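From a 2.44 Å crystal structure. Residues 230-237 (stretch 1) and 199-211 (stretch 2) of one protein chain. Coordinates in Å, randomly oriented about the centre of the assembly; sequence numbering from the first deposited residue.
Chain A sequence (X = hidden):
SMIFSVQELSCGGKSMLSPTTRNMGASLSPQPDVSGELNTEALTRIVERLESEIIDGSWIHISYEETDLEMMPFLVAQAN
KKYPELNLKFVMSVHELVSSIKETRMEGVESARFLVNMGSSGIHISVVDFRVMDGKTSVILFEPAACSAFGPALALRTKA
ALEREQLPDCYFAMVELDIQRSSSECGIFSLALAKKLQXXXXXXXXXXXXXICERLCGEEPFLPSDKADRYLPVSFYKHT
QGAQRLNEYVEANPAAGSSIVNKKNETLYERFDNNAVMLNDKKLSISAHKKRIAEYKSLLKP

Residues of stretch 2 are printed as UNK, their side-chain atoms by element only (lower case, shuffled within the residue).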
ATOM      1  N   ARG A 230      15.991  -3.259   0.179  1.00 62.72           N
ATOM      2  CA  ARG A 230      16.892  -3.850   1.164  1.00 66.40           C
ATOM      3  C   ARG A 230      16.217  -4.003   2.525  1.00 66.81           C
ATOM      4  O   ARG A 230      16.686  -4.760   3.375  1.00 69.39           O
ATOM      5  CB  ARG A 230      18.154  -2.999   1.309  1.00 67.31           C
ATOM      6  CG  ARG A 230      18.886  -2.741   0.004  1.00 67.00           C
ATOM      7  CD  ARG A 230      20.060  -1.801   0.212  1.00 68.70           C
ATOM      8  NE  ARG A 230      20.588  -1.301  -1.055  1.00 79.92           N
ATOM      9  CZ  ARG A 230      21.491  -0.332  -1.163  1.00 76.93           C
ATOM     10  NH1 ARG A 230      21.978   0.257  -0.075  1.00 78.72           N
ATOM     11  NH2 ARG A 230      21.907   0.055  -2.363  1.00 67.07           N
ATOM     12  N   TYR A 231      15.114  -3.284   2.723  1.00 46.43           N
ATOM     13  CA  TYR A 231      14.404  -3.287   3.999  1.00 39.73           C
ATOM     14  C   TYR A 231      13.188  -4.209   3.992  1.00 41.69           C
ATOM     15  O   TYR A 231      12.955  -4.946   4.953  1.00 44.34           O
ATOM     16  CB  TYR A 231      13.946  -1.870   4.359  1.00 33.73           C
ATOM     17  CG  TYR A 231      15.021  -0.989   4.960  1.00 36.16           C
ATOM     18  CD1 TYR A 231      15.356  -1.090   6.304  1.00 37.17           C
ATOM     19  CD2 TYR A 231      15.685  -0.046   4.190  1.00 36.80           C
ATOM     20  CE1 TYR A 231      16.331  -0.284   6.860  1.00 40.50           C
ATOM     21  CE2 TYR A 231      16.662   0.765   4.737  1.00 39.62           C
ATOM     22  CZ  TYR A 231      16.980   0.642   6.072  1.00 40.68           C
ATOM     23  OH  TYR A 231      17.950   1.451   6.620  1.00 41.91           O
ATOM     24  N   LEU A 232      12.420  -4.167   2.909  1.00 32.20           N
ATOM     25  CA  LEU A 232      11.085  -4.756   2.895  1.00 29.18           C
ATOM     26  C   LEU A 232      11.070  -6.217   2.443  1.00 33.77           C
ATOM     27  O   LEU A 232      11.895  -6.627   1.626  1.00 37.09           O
ATOM     28  CB  LEU A 232      10.170  -3.923   1.997  1.00 26.44           C
ATOM     29  CG  LEU A 232      10.098  -2.443   2.385  1.00 27.71           C
ATOM     30  CD1 LEU A 232       9.253  -1.656   1.393  1.00 23.74           C
ATOM     31  CD2 LEU A 232       9.552  -2.278   3.799  1.00 23.24           C
ATOM     32  N   PRO A 233      10.120  -7.006   2.978  1.00 36.41           N
ATOM     33  CA  PRO A 233      10.025  -8.439   2.680  1.00 38.02           C
ATOM     34  C   PRO A 233       9.363  -8.728   1.335  1.00 39.08           C
ATOM     35  O   PRO A 233       8.822  -7.820   0.704  1.00 39.15           O
ATOM     36  CB  PRO A 233       9.177  -8.970   3.834  1.00 34.95           C
ATOM     37  CG  PRO A 233       8.276  -7.840   4.169  1.00 34.59           C
ATOM     38  CD  PRO A 233       9.081  -6.585   3.937  1.00 33.21           C
ATOM     39  N   VAL A 234       9.402  -9.990   0.920  1.00 42.87           N
ATOM     40  CA  VAL A 234       8.947 -10.397  -0.407  1.00 43.69           C
ATOM     41  C   VAL A 234       7.448 -10.179  -0.605  1.00 40.85           C
ATOM     42  O   VAL A 234       7.003  -9.850  -1.704  1.00 40.87           O
ATOM     43  CB  VAL A 234       9.270 -11.888  -0.666  1.00 45.76           C
ATOM     44  CG1 VAL A 234       8.878 -12.294  -2.083  1.00 52.69           C
ATOM     45  CG2 VAL A 234      10.750 -12.162  -0.427  1.00 53.43           C
ATOM     46  N   SER A 235       6.678 -10.359   0.463  1.00 47.33           N
ATOM     47  CA  SER A 235       5.220 -10.317   0.381  1.00 44.17           C
ATOM     48  C   SER A 235       4.684  -8.962  -0.086  1.00 40.02           C
ATOM     49  O   SER A 235       3.527  -8.854  -0.494  1.00 43.06           O
ATOM     50  CB  SER A 235       4.612 -10.667   1.738  1.00 41.83           C
ATOM     51  OG  SER A 235       5.014  -9.743   2.731  1.00 39.12           O
ATOM     52  N   PHE A 236       5.524  -7.933  -0.026  1.00 40.93           N
ATOM     53  CA  PHE A 236       5.131  -6.595  -0.455  1.00 37.95           C
ATOM     54  C   PHE A 236       5.101  -6.458  -1.977  1.00 38.75           C
ATOM     55  O   PHE A 236       4.461  -5.553  -2.511  1.00 39.16           O
ATOM     56  CB  PHE A 236       6.085  -5.554   0.133  1.00 35.78           C
ATOM     57  CG  PHE A 236       5.752  -5.151   1.541  1.00 35.20           C
ATOM     58  CD1 PHE A 236       5.504  -6.107   2.509  1.00 39.20           C
ATOM     59  CD2 PHE A 236       5.697  -3.814   1.896  1.00 32.70           C
ATOM     60  CE1 PHE A 236       5.197  -5.739   3.804  1.00 34.11           C
ATOM     61  CE2 PHE A 236       5.393  -3.440   3.190  1.00 35.52           C
ATOM     62  CZ  PHE A 236       5.143  -4.404   4.145  1.00 31.54           C
ATOM     63  N   TYR A 237       5.788  -7.365  -2.666  1.00 36.08           N
ATOM     64  CA  TYR A 237       6.013  -7.243  -4.105  1.00 35.25           C
ATOM     65  C   TYR A 237       5.208  -8.237  -4.934  1.00 36.02           C
ATOM     66  O   TYR A 237       5.506  -8.458  -6.107  1.00 35.17           O
ATOM     67  CB  TYR A 237       7.501  -7.421  -4.403  1.00 35.88           C
ATOM     68  CG  TYR A 237       8.361  -6.377  -3.744  1.00 35.19           C
ATOM     69  CD1 TYR A 237       8.846  -5.295  -4.464  1.00 34.35           C
ATOM     70  CD2 TYR A 237       8.676  -6.463  -2.396  1.00 36.41           C
ATOM     71  CE1 TYR A 237       9.628  -4.333  -3.863  1.00 36.22           C
ATOM     72  CE2 TYR A 237       9.456  -5.504  -1.785  1.00 35.89           C
ATOM     73  CZ  TYR A 237       9.931  -4.442  -2.522  1.00 34.87           C
ATOM     74  OH  TYR A 237      10.711  -3.484  -1.919  1.00 40.73           O
ATOM     75  N   UNK A 199       1.146  -8.390   8.985  1.00 42.48           N
ATOM     76  CA  UNK A 199       1.655  -9.755   8.937  1.00 41.54           C
ATOM     77  C   UNK A 199       3.180  -9.807   8.975  1.00 40.91           C
ATOM     78  O   UNK A 199       3.764 -10.784   9.445  1.00 47.49           O
ATOM     79  c   UNK A 199      -0.815 -10.882   6.163  1.00 40.18           C
ATOM     80  c   UNK A 199       1.141 -10.457   7.680  1.00 40.51           C
ATOM     81  c   UNK A 199      -0.382 -10.570   7.587  1.00 40.76           C
ATOM     82  c   UNK A 199      -0.896 -11.630   8.550  1.00 46.18           C
ATOM     83  N   UNK A 200       3.818  -8.750   8.478  1.00 39.46           N
ATOM     84  CA  UNK A 200       5.276  -8.674   8.435  1.00 41.14           C
ATOM     85  C   UNK A 200       5.798  -7.775   9.550  1.00 40.05           C
ATOM     86  O   UNK A 200       6.806  -7.088   9.384  1.00 43.65           O
ATOM     87  c   UNK A 200       5.255  -8.955   5.881  1.00 39.83           C
ATOM     88  c   UNK A 200       5.744  -8.147   7.076  1.00 39.19           C
ATOM     89  o   UNK A 200       6.762 -10.646   6.630  1.00 44.89           O
ATOM     90  o   UNK A 200       5.638 -11.025   4.779  1.00 44.21           O
ATOM     91  c   UNK A 200       5.933 -10.305   5.758  1.00 44.15           C
ATOM     92  N   UNK A 201       5.102  -7.791  10.684  1.00 36.85           N
ATOM     93  CA  UNK A 201       5.419  -6.918  11.809  1.00 36.90           C
ATOM     94  C   UNK A 201       6.897  -6.970  12.195  1.00 38.26           C
ATOM     95  O   UNK A 201       7.571  -5.942  12.218  1.00 37.82           O
ATOM     96  c   UNK A 201       5.778  -6.625  15.113  1.00 42.24           C
ATOM     97  c   UNK A 201       3.928  -5.296  14.410  1.00 36.95           C
ATOM     98  c   UNK A 201       4.759  -6.385  14.204  1.00 43.07           C
ATOM     99  c   UNK A 201       5.966  -5.794  16.201  1.00 40.20           C
ATOM    100  c   UNK A 201       5.131  -4.714  16.392  1.00 39.09           C
ATOM    101  c   UNK A 201       4.112  -4.464  15.495  1.00 37.50           C
ATOM    102  c   UNK A 201       4.558  -7.288  13.020  1.00 37.83           C
ATOM    103  N   UNK A 202       7.393  -8.165  12.498  1.00 46.75           N
ATOM    104  CA  UNK A 202       8.779  -8.331  12.926  1.00 48.52           C
ATOM    105  C   UNK A 202       9.767  -7.953  11.824  1.00 48.73           C
ATOM    106  O   UNK A 202      10.806  -7.350  12.094  1.00 49.52           O
ATOM    107  c   UNK A 202      10.230  -9.182  16.221  1.00 54.12           C
ATOM    108  c   UNK A 202       9.028  -9.774  13.372  1.00 51.11           C
ATOM    109  c   UNK A 202       8.216 -10.212  14.584  1.00 52.09           C
ATOM    110  s   UNK A 202       8.446  -9.172  16.044  1.00 57.09           S
ATOM    111  N   UNK A 203       9.445  -8.309  10.583  1.00 49.70           N
ATOM    112  CA  UNK A 203      10.318  -8.004   9.452  1.00 49.27           C
ATOM    113  C   UNK A 203      10.435  -6.507   9.181  1.00 46.24           C
ATOM    114  O   UNK A 203      11.307  -6.075   8.425  1.00 50.05           O
ATOM    115  c   UNK A 203       9.817  -8.705   8.185  1.00 48.61           C
ATOM    116  n   UNK A 203       9.411 -10.942   7.356  1.00 52.84           N
ATOM    117  o   UNK A 203      11.072 -10.644   8.837  1.00 58.77           O
ATOM    118  c   UNK A 203      10.152 -10.187   8.158  1.00 52.26           C
ATOM    119  N   UNK A 204       9.556  -5.722   9.799  1.00 41.02           N
ATOM    120  CA  UNK A 204       9.517  -4.280   9.581  1.00 39.85           C
ATOM    121  C   UNK A 204      10.048  -3.496  10.778  1.00 40.70           C
ATOM    122  O   UNK A 204       9.967  -2.268  10.809  1.00 40.86           O
ATOM    123  c   UNK A 204       7.571  -4.324   7.913  1.00 36.36           C
ATOM    124  c   UNK A 204       8.087  -3.843   9.267  1.00 40.78           C
ATOM    125  c   UNK A 204       6.064  -4.172   7.833  1.00 42.10           C
ATOM    126  c   UNK A 204       8.252  -3.560   6.789  1.00 38.39           C
ATOM    127  N   UNK A 205      10.590  -4.201  11.763  1.00 41.63           N
ATOM    128  CA  UNK A 205      11.176  -3.539  12.920  1.00 42.45           C
ATOM    129  C   UNK A 205      12.360  -2.674  12.496  1.00 43.46           C
ATOM    130  O   UNK A 205      12.493  -1.535  12.940  1.00 51.06           O
ATOM    131  c   UNK A 205      11.639  -4.557  13.985  1.00 44.27           C
ATOM    132  c   UNK A 205      12.417  -3.865  15.099  1.00 45.61           C
ATOM    133  c   UNK A 205      10.445  -5.301  14.562  1.00 43.72           C
ATOM    134  N   UNK A 206      13.213  -3.216  11.633  1.00 45.51           N
ATOM    135  CA  UNK A 206      14.455  -2.544  11.258  1.00 47.05           C
ATOM    136  C   UNK A 206      14.226  -1.185  10.593  1.00 47.31           C
ATOM    137  O   UNK A 206      14.894  -0.209  10.933  1.00 50.29           O
ATOM    138  c   UNK A 206      18.869  -3.191   8.857  1.00 65.34           C
ATOM    139  c   UNK A 206      15.284  -3.433  10.326  1.00 48.75           C
ATOM    140  c   UNK A 206      16.632  -2.825   9.956  1.00 54.05           C
ATOM    141  n   UNK A 206      19.624  -2.599  10.000  1.00 65.14           N
ATOM    142  c   UNK A 206      17.557  -3.835   9.291  1.00 61.03           C
ATOM    143  N   UNK A 207      13.294  -1.117   9.647  1.00 45.87           N
ATOM    144  CA  UNK A 207      13.055   0.131   8.925  1.00 45.84           C
ATOM    145  C   UNK A 207      12.464   1.186   9.861  1.00 42.99           C
ATOM    146  O   UNK A 207      12.743   2.376   9.723  1.00 43.58           O
ATOM    147  c   UNK A 207      11.378   1.042   5.527  1.00 38.33           C
ATOM    148  c   UNK A 207      10.744  -0.559   8.145  1.00 38.29           C
ATOM    149  c   UNK A 207      12.008   1.221   6.897  1.00 39.72           C
ATOM    150  c   UNK A 207      12.120  -0.076   7.705  1.00 40.18           C
ATOM    151  N   UNK A 208      11.652   0.743  10.814  1.00 38.75           N
ATOM    152  CA  UNK A 208      11.105   1.641  11.825  1.00 38.79           C
ATOM    153  C   UNK A 208      12.195   2.086  12.790  1.00 40.96           C
ATOM    154  O   UNK A 208      12.203   3.223  13.263  1.00 41.75           O
ATOM    155  c   UNK A 208       6.817   1.895  11.075  1.00 34.03           C
ATOM    156  c   UNK A 208       9.973   0.962  12.596  1.00 37.83           C
ATOM    157  n   UNK A 208       6.786   0.601  10.812  1.00 33.59           N
ATOM    158  c   UNK A 208       8.655   0.999  11.891  1.00 35.98           C
ATOM    159  n   UNK A 208       7.934   2.161  11.727  1.00 35.48           N
ATOM    160  c   UNK A 208       7.925   0.017  11.312  1.00 34.83           C
ATOM    161  N   UNK A 209      13.113   1.173  13.078  1.00 56.05           N
ATOM    162  CA  UNK A 209      14.214   1.444  13.987  1.00 58.40           C
ATOM    163  C   UNK A 209      15.163   2.472  13.381  1.00 60.34           C
ATOM    164  O   UNK A 209      15.584   3.414  14.051  1.00 62.03           O
ATOM    165  c   UNK A 209      16.468  -1.116  15.878  1.00 75.10           C
ATOM    166  o   UNK A 209      17.183  -1.188  16.901  1.00 80.50           O
ATOM    167  o   UNK A 209      16.151  -2.115  15.196  1.00 68.61           O
ATOM    168  c   UNK A 209      14.956   0.145  14.306  1.00 59.62           C
ATOM    169  c   UNK A 209      15.954   0.244  15.445  1.00 68.74           C
ATOM    170  N   UNK A 210      15.483   2.292  12.104  1.00 52.69           N
ATOM    171  CA  UNK A 210      16.384   3.200  11.402  1.00 52.19           C
ATOM    172  C   UNK A 210      15.727   4.557  11.161  1.00 49.65           C
ATOM    173  O   UNK A 210      16.410   5.577  11.077  1.00 52.26           O
ATOM    174  c   UNK A 210      16.831   2.587  10.072  1.00 53.95           C
ATOM    175  o   UNK A 210      18.058   0.698   9.304  1.00 51.51           O
ATOM    176  c   UNK A 210      17.865   1.488  10.252  1.00 55.86           C
ATOM    177  o   UNK A 210      18.494   1.417  11.330  1.00 54.49           O
ATOM    178  N   UNK A 211      14.404   4.567  11.043  1.00 48.43           N
ATOM    179  CA  UNK A 211      13.664   5.817  10.923  1.00 47.61           C
ATOM    180  C   UNK A 211      13.797   6.633  12.204  1.00 48.04           C
ATOM    181  O   UNK A 211      14.055   7.837  12.167  1.00 50.65           O
ATOM    182  o   UNK A 211      11.945   7.843   9.984  1.00 46.10           O
ATOM    183  n   UNK A 211      10.091   6.757  10.640  1.00 42.16           N
ATOM    184  c   UNK A 211      12.189   5.545  10.618  1.00 43.85           C
ATOM    185  c   UNK A 211      11.394   6.818  10.385  1.00 44.52           C
TER
HETATM  186  O   HOH W   1      12.514  -3.640   7.908  1.00 34.24           O
HETATM  187  O   HOH W   2      12.026  -7.071   5.647  1.00 41.55           O

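Position 199 carries four carbons forked at the second and touches nothing on stretch 1: Leu199, exposed, at the end of a helix. Position 200 has left helical geometry. Its three carbons end in two oxygens, one of them against the Ser235 hydroxyl, with a carbon against Pro233 and the Phe236 ring; this is Glu200. Its CA-to-CB bond points toward stretch 1. Glu200 OE2 accepts a very short hydrogen bond from Ser235 OG at 2.5 Å, while the aliphatic part is used as well: Glu200 CG lies 3.6 Å from Pro233 CG and 3.8 Å from Phe236 CE1, at the edge of that ring.

Position 201, one carbon and a six-carbon ring, is Phe201; position 202, two carbons, a sulfur and a carbon, unbranched, is Met202. Both are out of reach, but their carbonyls accept backbone bonds from 204 and 205. At position 203, two carbons, the second carrying one oxygen and one nitrogen, lie near Pro233: Asn203. Asn203 ND2 donates to Glu200 OE1 (2.8 Å), so the carboxylate is held on both oxygens, and Asn203 ND2 lies 4.0 Å from Pro233 CB.

Position 204 has four carbons forked at the second and reaches three residues of stretch 1. This is Leu204, the N-cap residue, with Leu204 CD2 at 3.5 Å from Leu232 CD2 and 4.2 Å from Pro233 CD, and Leu204 CD1 at 3.8 Å from Phe236 CZ. Position 205, three carbons branched at the first, is Val205, out of reach. Position 206 has four carbons in a row ending in nitrogen, one carbon meeting the Tyr231 ring edge: Lys206, its CG 4.0 Å from Tyr231 CE1.

Position 207 has four carbons forked at the first, one arm two carbons long, against Tyr231 and Leu232: Ile207. Ile207 CB sits 3.7 Å from Tyr231 CD1, Ile207 CG1 covers one face of that ring, and Ile207 CD1 reaches Leu232 CD2 at 4.2 Å. Position 208, a carbon and a five-membered ring with two nitrogens, is His208; its CA-to-CB bond points away. Position 209, three carbons ending in two oxygens, is Glu209, without contact. Position 210 has two carbons, the second carrying two oxygens, one 2.8 Å from Tyr231 OH: Asp210, whose OD2 accepts that bond and forms a long salt bridge to Lys206 NZ (3.7 Å). Position 211, two carbons, one oxygen and one nitrogen, is Asn211, untouched.

The rule: each carboxylate accepts a hydroxyl beside apolar packing by Leu204 and Ile207, and Asn203 or Lys206 also engages it. No direct backbone hydrogen bond crosses; two waters each donate to Asn203 O and Tyr231 O.

Stretch 2 199-211: LEFMNLVKIHEDN
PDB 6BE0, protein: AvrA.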